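YopX protein domain-containing protein (Enterococcus faecalis, PDB 2OX7) is of unknown function but belongs to the YopX family and is built largely of antiparallel beta-sheet, with four copies in its assembly. Local coordinates at residues 28-40 against 51-65. Numbering follows the deposited sequence.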
ATOM      1  N   SER A  28      19.346  19.875  11.807  1.00 55.52           N
ATOM      2  CA  SER A  28      17.966  20.327  11.969  1.00 55.94           C
ATOM      3  C   SER A  28      17.131  20.050  10.720  1.00 55.64           C
ATOM      4  O   SER A  28      15.983  20.485  10.632  1.00 55.76           O
ATOM      5  CB  SER A  28      17.940  21.826  12.295  1.00 56.14           C
ATOM      6  OG  SER A  28      16.705  22.426  11.913  1.00 57.90           O
ATOM      7  N   ASN A  29      17.711  19.334   9.755  1.00 55.22           N
ATOM      8  CA  ASN A  29      17.017  18.979   8.504  1.00 54.87           C
ATOM      9  C   ASN A  29      16.814  20.132   7.507  1.00 54.10           C
ATOM     10  O   ASN A  29      15.904  20.098   6.677  1.00 53.96           O
ATOM     11  CB  ASN A  29      15.682  18.266   8.790  1.00 55.22           C
ATOM     12  CG  ASN A  29      15.868  16.883   9.397  1.00 56.75           C
ATOM     13  OD1 ASN A  29      16.991  16.372   9.494  1.00 58.89           O
ATOM     14  ND2 ASN A  29      14.765  16.271   9.815  1.00 57.90           N
ATOM     15  N   SER A  30      17.661  21.152   7.593  1.00 53.58           N
ATOM     16  CA  SER A  30      17.637  22.227   6.613  1.00 52.67           C
ATOM     17  C   SER A  30      18.801  22.025   5.666  1.00 51.81           C
ATOM     18  O   SER A  30      19.930  21.822   6.110  1.00 51.10           O
ATOM     19  CB  SER A  30      17.747  23.592   7.289  1.00 53.00           C
ATOM     20  OG  SER A  30      16.751  23.741   8.286  1.00 54.34           O
HETATM   21  N   MSE A  31      18.519  22.050   4.368  1.00 51.29           N
HETATM   22  CA  MSE A  31      19.587  22.014   3.379  1.00 52.15           C
HETATM   23  C   MSE A  31      20.325  23.346   3.384  1.00 49.80           C
HETATM   24  O   MSE A  31      19.717  24.406   3.179  1.00 49.30           O
HETATM   25  CB  MSE A  31      19.068  21.725   1.987  1.00 51.82           C
HETATM   26  CG  MSE A  31      20.172  21.510   0.992  1.00 53.07           C
HETATM   27 SE   MSE A  31      19.514  21.157  -0.793  1.00 59.76          SE
HETATM   28  CE  MSE A  31      18.138  22.537  -0.949  1.00 55.85           C
ATOM     29  N   ILE A  32      21.626  23.273   3.637  1.00 47.86           N
ATOM     30  CA  ILE A  32      22.440  24.480   3.780  1.00 46.29           C
ATOM     31  C   ILE A  32      23.508  24.588   2.693  1.00 45.16           C
ATOM     32  O   ILE A  32      24.110  25.652   2.509  1.00 45.06           O
ATOM     33  CB  ILE A  32      23.025  24.628   5.212  1.00 46.28           C
ATOM     34  CG1 ILE A  32      23.930  23.436   5.576  1.00 46.46           C
ATOM     35  CG2 ILE A  32      21.887  24.837   6.232  1.00 45.27           C
ATOM     36  CD1 ILE A  32      24.791  23.653   6.856  1.00 46.21           C
ATOM     37  N   ALA A  33      23.727  23.499   1.957  1.00 43.28           N
ATOM     38  CA  ALA A  33      24.666  23.510   0.835  1.00 41.97           C
ATOM     39  C   ALA A  33      24.276  22.505  -0.228  1.00 41.40           C
ATOM     40  O   ALA A  33      23.482  21.590   0.015  1.00 39.65           O
ATOM     41  CB  ALA A  33      26.107  23.240   1.318  1.00 42.18           C
ATOM     42  N   ILE A  34      24.858  22.683  -1.405  1.00 40.86           N
ATOM     43  CA  ILE A  34      24.725  21.712  -2.464  1.00 41.11           C
ATOM     44  C   ILE A  34      26.046  21.566  -3.206  1.00 40.96           C
ATOM     45  O   ILE A  34      26.678  22.561  -3.587  1.00 40.57           O
ATOM     46  CB  ILE A  34      23.524  22.060  -3.399  1.00 41.03           C
ATOM     47  CG1 ILE A  34      23.228  20.919  -4.370  1.00 41.19           C
ATOM     48  CG2 ILE A  34      23.715  23.408  -4.114  1.00 42.56           C
ATOM     49  CD1 ILE A  34      21.856  21.067  -5.034  1.00 41.85           C
ATOM     50  N   ILE A  35      26.475  20.323  -3.359  1.00 40.42           N
ATOM     51  CA  ILE A  35      27.599  19.995  -4.227  1.00 40.66           C
ATOM     52  C   ILE A  35      27.064  19.501  -5.566  1.00 41.88           C
ATOM     53  O   ILE A  35      26.344  18.489  -5.621  1.00 41.29           O
ATOM     54  CB  ILE A  35      28.485  18.905  -3.592  1.00 40.48           C
ATOM     55  CG1 ILE A  35      29.076  19.417  -2.264  1.00 39.83           C
ATOM     56  CG2 ILE A  35      29.572  18.475  -4.574  1.00 39.31           C
ATOM     57  CD1 ILE A  35      29.895  18.400  -1.479  1.00 40.60           C
ATOM     58  N   THR A  36      27.408  20.208  -6.639  1.00 42.26           N
ATOM     59  CA  THR A  36      26.985  19.802  -7.971  1.00 44.18           C
ATOM     60  C   THR A  36      28.032  18.956  -8.704  1.00 45.07           C
ATOM     61  O   THR A  36      27.668  18.121  -9.543  1.00 45.95           O
ATOM     62  CB  THR A  36      26.521  21.003  -8.829  1.00 44.14           C
ATOM     63  OG1 THR A  36      27.495  22.052  -8.755  1.00 46.19           O
ATOM     64  CG2 THR A  36      25.209  21.545  -8.311  1.00 44.60           C
ATOM     65  N   ASP A  37      29.314  19.160  -8.381  1.00 45.58           N
ATOM     66  CA  ASP A  37      30.433  18.346  -8.908  1.00 46.38           C
ATOM     67  C   ASP A  37      31.501  18.162  -7.843  1.00 45.46           C
ATOM     68  O   ASP A  37      31.792  19.083  -7.084  1.00 46.13           O
ATOM     69  CB  ASP A  37      31.131  19.001 -10.126  1.00 47.14           C
ATOM     70  CG  ASP A  37      30.192  19.259 -11.267  1.00 50.67           C
ATOM     71  OD1 ASP A  37      30.200  18.462 -12.236  1.00 56.36           O
ATOM     72  OD2 ASP A  37      29.431  20.250 -11.184  1.00 54.26           O
ATOM     73  N   PHE A  38      32.103  16.986  -7.815  1.00 45.24           N
ATOM     74  CA  PHE A  38      33.267  16.738  -6.978  1.00 45.43           C
ATOM     75  C   PHE A  38      34.132  15.651  -7.606  1.00 46.89           C
ATOM     76  O   PHE A  38      33.660  14.835  -8.406  1.00 46.79           O
ATOM     77  CB  PHE A  38      32.850  16.302  -5.562  1.00 43.86           C
ATOM     78  CG  PHE A  38      32.376  14.888  -5.498  1.00 41.05           C
ATOM     79  CD1 PHE A  38      33.279  13.855  -5.291  1.00 39.85           C
ATOM     80  CD2 PHE A  38      31.034  14.581  -5.699  1.00 38.73           C
ATOM     81  CE1 PHE A  38      32.859  12.533  -5.248  1.00 38.24           C
ATOM     82  CE2 PHE A  38      30.602  13.250  -5.670  1.00 36.14           C
ATOM     83  CZ  PHE A  38      31.512  12.228  -5.444  1.00 39.02           C
ATOM     84  N   GLN A  39      35.402  15.620  -7.219  1.00 48.76           N
ATOM     85  CA  GLN A  39      36.236  14.461  -7.521  1.00 50.53           C
ATOM     86  C   GLN A  39      37.114  14.154  -6.325  1.00 50.96           C
ATOM     87  O   GLN A  39      37.334  15.017  -5.476  1.00 51.01           O
ATOM     88  CB  GLN A  39      37.057  14.641  -8.815  1.00 50.58           C
ATOM     89  CG  GLN A  39      37.514  16.067  -9.152  1.00 51.92           C
ATOM     90  CD  GLN A  39      38.417  16.104 -10.399  1.00 52.15           C
ATOM     91  OE1 GLN A  39      39.360  15.316 -10.521  1.00 54.34           O
ATOM     92  NE2 GLN A  39      38.127  17.020 -11.319  1.00 52.88           N
ATOM     93  N   ILE A  40      37.578  12.918  -6.239  1.00 52.37           N
ATOM     94  CA  ILE A  40      38.492  12.535  -5.178  1.00 53.95           C
ATOM     95  C   ILE A  40      39.943  12.587  -5.701  1.00 55.95           C
ATOM     96  O   ILE A  40      40.250  12.054  -6.776  1.00 55.67           O
ATOM     97  CB  ILE A  40      38.122  11.145  -4.578  1.00 53.83           C
ATOM     98  CG1 ILE A  40      36.619  11.063  -4.248  1.00 52.76           C
ATOM     99  CG2 ILE A  40      38.959  10.832  -3.350  1.00 53.26           C
ATOM    100  CD1 ILE A  40      36.059  12.219  -3.404  1.00 51.20           C
ATOM    101  N   ILE A  51      35.870  19.685  -4.066  1.00 52.07           N
ATOM    102  CA  ILE A  51      34.554  20.183  -4.438  1.00 52.44           C
ATOM    103  C   ILE A  51      34.648  21.134  -5.618  1.00 52.92           C
ATOM    104  O   ILE A  51      35.237  22.223  -5.515  1.00 53.65           O
ATOM    105  CB  ILE A  51      33.866  20.872  -3.253  1.00 52.40           C
ATOM    106  CG1 ILE A  51      33.651  19.866  -2.116  1.00 52.06           C
ATOM    107  CG2 ILE A  51      32.542  21.525  -3.682  1.00 52.68           C
ATOM    108  CD1 ILE A  51      33.179  20.486  -0.810  1.00 52.76           C
ATOM    109  N   GLY A  52      34.078  20.704  -6.742  1.00 52.71           N
ATOM    110  CA  GLY A  52      33.981  21.533  -7.939  1.00 52.59           C
ATOM    111  C   GLY A  52      32.875  22.548  -7.775  1.00 52.36           C
ATOM    112  O   GLY A  52      32.973  23.456  -6.953  1.00 53.22           O
ATOM    113  N   SER A  53      31.814  22.391  -8.553  1.00 51.79           N
ATOM    114  CA  SER A  53      30.671  23.278  -8.447  1.00 51.71           C
ATOM    115  C   SER A  53      29.895  23.068  -7.147  1.00 50.96           C
ATOM    116  O   SER A  53      29.713  21.936  -6.692  1.00 50.68           O
ATOM    117  CB  SER A  53      29.749  23.102  -9.650  1.00 51.83           C
ATOM    118  OG  SER A  53      29.644  24.320 -10.362  1.00 54.33           O
ATOM    119  N   TYR A  54      29.432  24.169  -6.567  1.00 50.26           N
ATOM    120  CA  TYR A  54      28.691  24.127  -5.320  1.00 49.43           C
ATOM    121  C   TYR A  54      27.934  25.422  -5.094  1.00 49.24           C
ATOM    122  O   TYR A  54      28.104  26.404  -5.835  1.00 49.05           O
ATOM    123  CB  TYR A  54      29.640  23.854  -4.141  1.00 49.65           C
ATOM    124  CG  TYR A  54      30.471  25.060  -3.720  1.00 49.84           C
ATOM    125  CD1 TYR A  54      30.100  25.830  -2.621  1.00 50.42           C
ATOM    126  CD2 TYR A  54      31.615  25.434  -4.432  1.00 51.32           C
ATOM    127  CE1 TYR A  54      30.852  26.950  -2.224  1.00 50.94           C
ATOM    128  CE2 TYR A  54      32.380  26.561  -4.042  1.00 51.17           C
ATOM    129  CZ  TYR A  54      31.980  27.308  -2.938  1.00 50.85           C
ATOM    130  OH  TYR A  54      32.706  28.419  -2.537  1.00 51.13           O
ATOM    131  N   ASP A  55      27.104  25.425  -4.055  1.00 48.58           N
ATOM    132  CA  ASP A  55      26.483  26.643  -3.561  1.00 48.21           C
ATOM    133  C   ASP A  55      26.116  26.457  -2.098  1.00 48.30           C
ATOM    134  O   ASP A  55      25.934  25.326  -1.642  1.00 48.17           O
ATOM    135  CB  ASP A  55      25.242  27.001  -4.374  1.00 47.89           C
ATOM    136  CG  ASP A  55      24.944  28.490  -4.351  1.00 48.49           C
ATOM    137  OD1 ASP A  55      25.615  29.215  -3.576  1.00 50.35           O
ATOM    138  OD2 ASP A  55      24.048  28.948  -5.102  1.00 46.87           O
ATOM    139  N   THR A  56      26.023  27.548  -1.350  1.00 48.10           N
ATOM    140  CA  THR A  56      25.640  27.430   0.064  1.00 48.68           C
ATOM    141  C   THR A  56      24.571  28.445   0.438  1.00 48.91           C
ATOM    142  O   THR A  56      24.303  29.382  -0.318  1.00 48.76           O
ATOM    143  CB  THR A  56      26.848  27.491   1.069  1.00 48.87           C
ATOM    144  OG1 THR A  56      27.032  28.838   1.545  1.00 49.83           O
ATOM    145  CG2 THR A  56      28.149  26.961   0.453  1.00 48.29           C
ATOM    146  N   THR A  57      23.959  28.252   1.599  1.00 49.07           N
ATOM    147  CA  THR A  57      22.835  29.078   2.015  1.00 50.50           C
ATOM    148  C   THR A  57      23.279  30.459   2.516  1.00 51.71           C
ATOM    149  O   THR A  57      22.445  31.354   2.709  1.00 51.64           O
ATOM    150  CB  THR A  57      21.996  28.366   3.096  1.00 50.26           C
ATOM    151  OG1 THR A  57      20.738  29.039   3.243  1.00 50.25           O
ATOM    152  CG2 THR A  57      22.737  28.323   4.434  1.00 49.40           C
ATOM    153  N   PHE A  58      24.589  30.601   2.735  1.00 53.47           N
ATOM    154  CA  PHE A  58      25.214  31.870   3.117  1.00 55.38           C
ATOM    155  C   PHE A  58      24.796  32.963   2.137  1.00 56.15           C
ATOM    156  O   PHE A  58      24.374  34.048   2.546  1.00 56.39           O
ATOM    157  CB  PHE A  58      26.741  31.725   3.099  1.00 55.83           C
ATOM    158  CG  PHE A  58      27.450  32.464   4.218  1.00 57.32           C
ATOM    159  CD1 PHE A  58      28.031  31.757   5.270  1.00 58.34           C
ATOM    160  CD2 PHE A  58      27.545  33.856   4.210  1.00 58.31           C
ATOM    161  CE1 PHE A  58      28.687  32.422   6.306  1.00 58.96           C
ATOM    162  CE2 PHE A  58      28.190  34.531   5.239  1.00 58.99           C
ATOM    163  CZ  PHE A  58      28.769  33.811   6.290  1.00 58.88           C
ATOM    164  N   ASN A  59      24.867  32.636   0.842  1.00 56.98           N
ATOM    165  CA  ASN A  59      24.670  33.594  -0.247  1.00 57.56           C
ATOM    166  C   ASN A  59      23.209  33.954  -0.519  1.00 57.74           C
ATOM    167  O   ASN A  59      22.915  34.678  -1.480  1.00 57.93           O
ATOM    168  CB  ASN A  59      25.287  33.051  -1.541  1.00 57.99           C
ATOM    169  CG  ASN A  59      26.631  32.392  -1.321  1.00 58.86           C
ATOM    170  OD1 ASN A  59      27.656  33.062  -1.171  1.00 59.23           O
ATOM    171  ND2 ASN A  59      26.636  31.067  -1.314  1.00 60.26           N
ATOM    172  N   TRP A  60      22.301  33.461   0.321  1.00 57.32           N
ATOM    173  CA  TRP A  60      20.878  33.519   0.005  1.00 57.15           C
ATOM    174  C   TRP A  60      19.995  33.774   1.208  1.00 57.41           C
ATOM    175  O   TRP A  60      20.218  33.229   2.291  1.00 57.89           O
ATOM    176  CB  TRP A  60      20.442  32.204  -0.650  1.00 56.24           C
ATOM    177  CG  TRP A  60      21.096  31.946  -1.968  1.00 55.02           C
ATOM    178  CD1 TRP A  60      22.229  31.223  -2.193  1.00 54.45           C
ATOM    179  CD2 TRP A  60      20.651  32.411  -3.249  1.00 54.51           C
ATOM    180  NE1 TRP A  60      22.524  31.208  -3.536  1.00 54.89           N
ATOM    181  CE2 TRP A  60      21.570  31.927  -4.209  1.00 54.24           C
ATOM    182  CE3 TRP A  60      19.563  33.184  -3.680  1.00 54.28           C
ATOM    183  CZ2 TRP A  60      21.435  32.192  -5.583  1.00 54.76           C
ATOM    184  CZ3 TRP A  60      19.429  33.450  -5.055  1.00 54.93           C
ATOM    185  CH2 TRP A  60      20.362  32.952  -5.984  1.00 54.50           C
ATOM    186  N   ASP A  61      18.974  34.595   0.998  1.00 57.76           N
ATOM    187  CA  ASP A  61      17.926  34.780   1.986  1.00 57.88           C
ATOM    188  C   ASP A  61      17.147  33.469   2.102  1.00 57.26           C
ATOM    189  O   ASP A  61      16.935  32.958   3.212  1.00 57.74           O
ATOM    190  CB  ASP A  61      17.015  35.937   1.577  1.00 58.66           C
ATOM    191  CG  ASP A  61      17.795  37.211   1.266  1.00 60.59           C
ATOM    192  OD1 ASP A  61      18.532  37.231   0.248  1.00 62.98           O
ATOM    193  OD2 ASP A  61      17.666  38.190   2.035  1.00 62.43           O
ATOM    194  N   GLU A  62      16.739  32.929   0.952  1.00 56.06           N
ATOM    195  CA  GLU A  62      16.174  31.583   0.876  1.00 54.74           C
ATOM    196  C   GLU A  62      16.924  30.798  -0.194  1.00 52.95           C
ATOM    197  O   GLU A  62      16.982  31.206  -1.366  1.00 52.90           O
ATOM    198  CB  GLU A  62      14.644  31.606   0.656  1.00 55.19           C
ATOM    199  CG  GLU A  62      14.129  31.178  -0.726  1.00 58.42           C
ATOM    200  CD  GLU A  62      13.988  32.334  -1.716  1.00 62.18           C
ATOM    201  OE1 GLU A  62      14.587  32.261  -2.818  1.00 63.13           O
ATOM    202  OE2 GLU A  62      13.264  33.310  -1.400  1.00 64.12           O
ATOM    203  N   PHE A  63      17.537  29.698   0.235  1.00 50.74           N
ATOM    204  CA  PHE A  63      18.327  28.836  -0.630  1.00 48.73           C
ATOM    205  C   PHE A  63      17.425  28.340  -1.762  1.00 47.51           C
ATOM    206  O   PHE A  63      16.433  27.670  -1.502  1.00 47.57           O
ATOM    207  CB  PHE A  63      18.890  27.684   0.197  1.00 48.66           C
ATOM    208  CG  PHE A  63      20.073  27.002  -0.426  1.00 49.26           C
ATOM    209  CD1 PHE A  63      21.139  27.736  -0.942  1.00 48.67           C
ATOM    210  CD2 PHE A  63      20.126  25.610  -0.489  1.00 48.26           C
ATOM    211  CE1 PHE A  63      22.241  27.092  -1.510  1.00 48.53           C
ATOM    212  CE2 PHE A  63      21.222  24.964  -1.053  1.00 49.18           C
ATOM    213  CZ  PHE A  63      22.284  25.704  -1.557  1.00 49.25           C
ATOM    214  N   PRO A  64      17.740  28.711  -3.018  1.00 46.29           N
ATOM    215  CA  PRO A  64      16.776  28.549  -4.115  1.00 45.08           C
ATOM    216  C   PRO A  64      16.847  27.186  -4.816  1.00 43.63           C
ATOM    217  O   PRO A  64      16.707  27.112  -6.031  1.00 43.93           O
ATOM    218  CB  PRO A  64      17.216  29.638  -5.086  1.00 44.72           C
ATOM    219  CG  PRO A  64      18.699  29.635  -4.959  1.00 45.45           C
ATOM    220  CD  PRO A  64      18.997  29.319  -3.505  1.00 46.30           C
ATOM    221  N   TYR A  65      17.080  26.126  -4.061  1.00 42.44           N
ATOM    222  CA  TYR A  65      17.210  24.790  -4.649  1.00 40.61           C
ATOM    223  C   TYR A  65      16.175  23.865  -4.036  1.00 39.25           C
ATOM    224  O   TYR A  65      15.977  23.876  -2.816  1.00 38.72           O
ATOM    225  CB  TYR A  65      18.608  24.233  -4.427  1.00 41.29           C
ATOM    226  CG  TYR A  65      19.702  25.074  -5.051  1.00 42.65           C
ATOM    227  CD1 TYR A  65      20.127  24.854  -6.353  1.00 43.79           C
ATOM    228  CD2 TYR A  65      20.306  26.109  -4.326  1.00 44.94           C
ATOM    229  CE1 TYR A  65      21.130  25.630  -6.922  1.00 45.02           C
ATOM    230  CE2 TYR A  65      21.307  26.886  -4.881  1.00 44.24           C
ATOM    231  CZ  TYR A  65      21.714  26.650  -6.176  1.00 45.39           C
ATOM    232  OH  TYR A  65      22.727  27.425  -6.721  1.00 44.86           O
TER
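Ile-34 meets two aromatic rings of 51-65: its CG2 touches Phe-63 CZ at 3.7 Å and lies centred over one face of Tyr-65, a CH-pi contact 4.2 Å from the ring centroid. CG1 stands anti to the backbone N (chi1 -170°), which leaves CG2 to meet both rings; a beta-branched, wholly apolar residue suits this buried place in a strand. Ile-34 N donates to Asp-55 O and Asp-55 N to Ile-34 O, each 2.9 Å, in an antiparallel hairpin. The selenomethionine Met-31 sets SE at the edge of Phe-63, a Met-aromatic contact; bent at chi3 (45°), it brings CE, near the ring plane, 3.7 Å from Phe-63 CD2. Farther along, Ser-53 O accepts from Thr-36 N (2.9 Å) and Asp-37 N (3.3 Å), both on the same face of its carbonyl plane; a small polar side chain suits this exposed turn. The regular register, interrupted here, resumes as Gly-52 N donates to Asp-37 O and Phe-38 pairs with Ile-51. Tyr-65 OH donates to Asp-55 OD2 (2.6 Å), an oxygen also reached by Trp-60 NE1. Strand 54-56 is thus tied to the start of the next strand, which probably restrains the ring's outer end and helps keep its face over Ile-34 CG2.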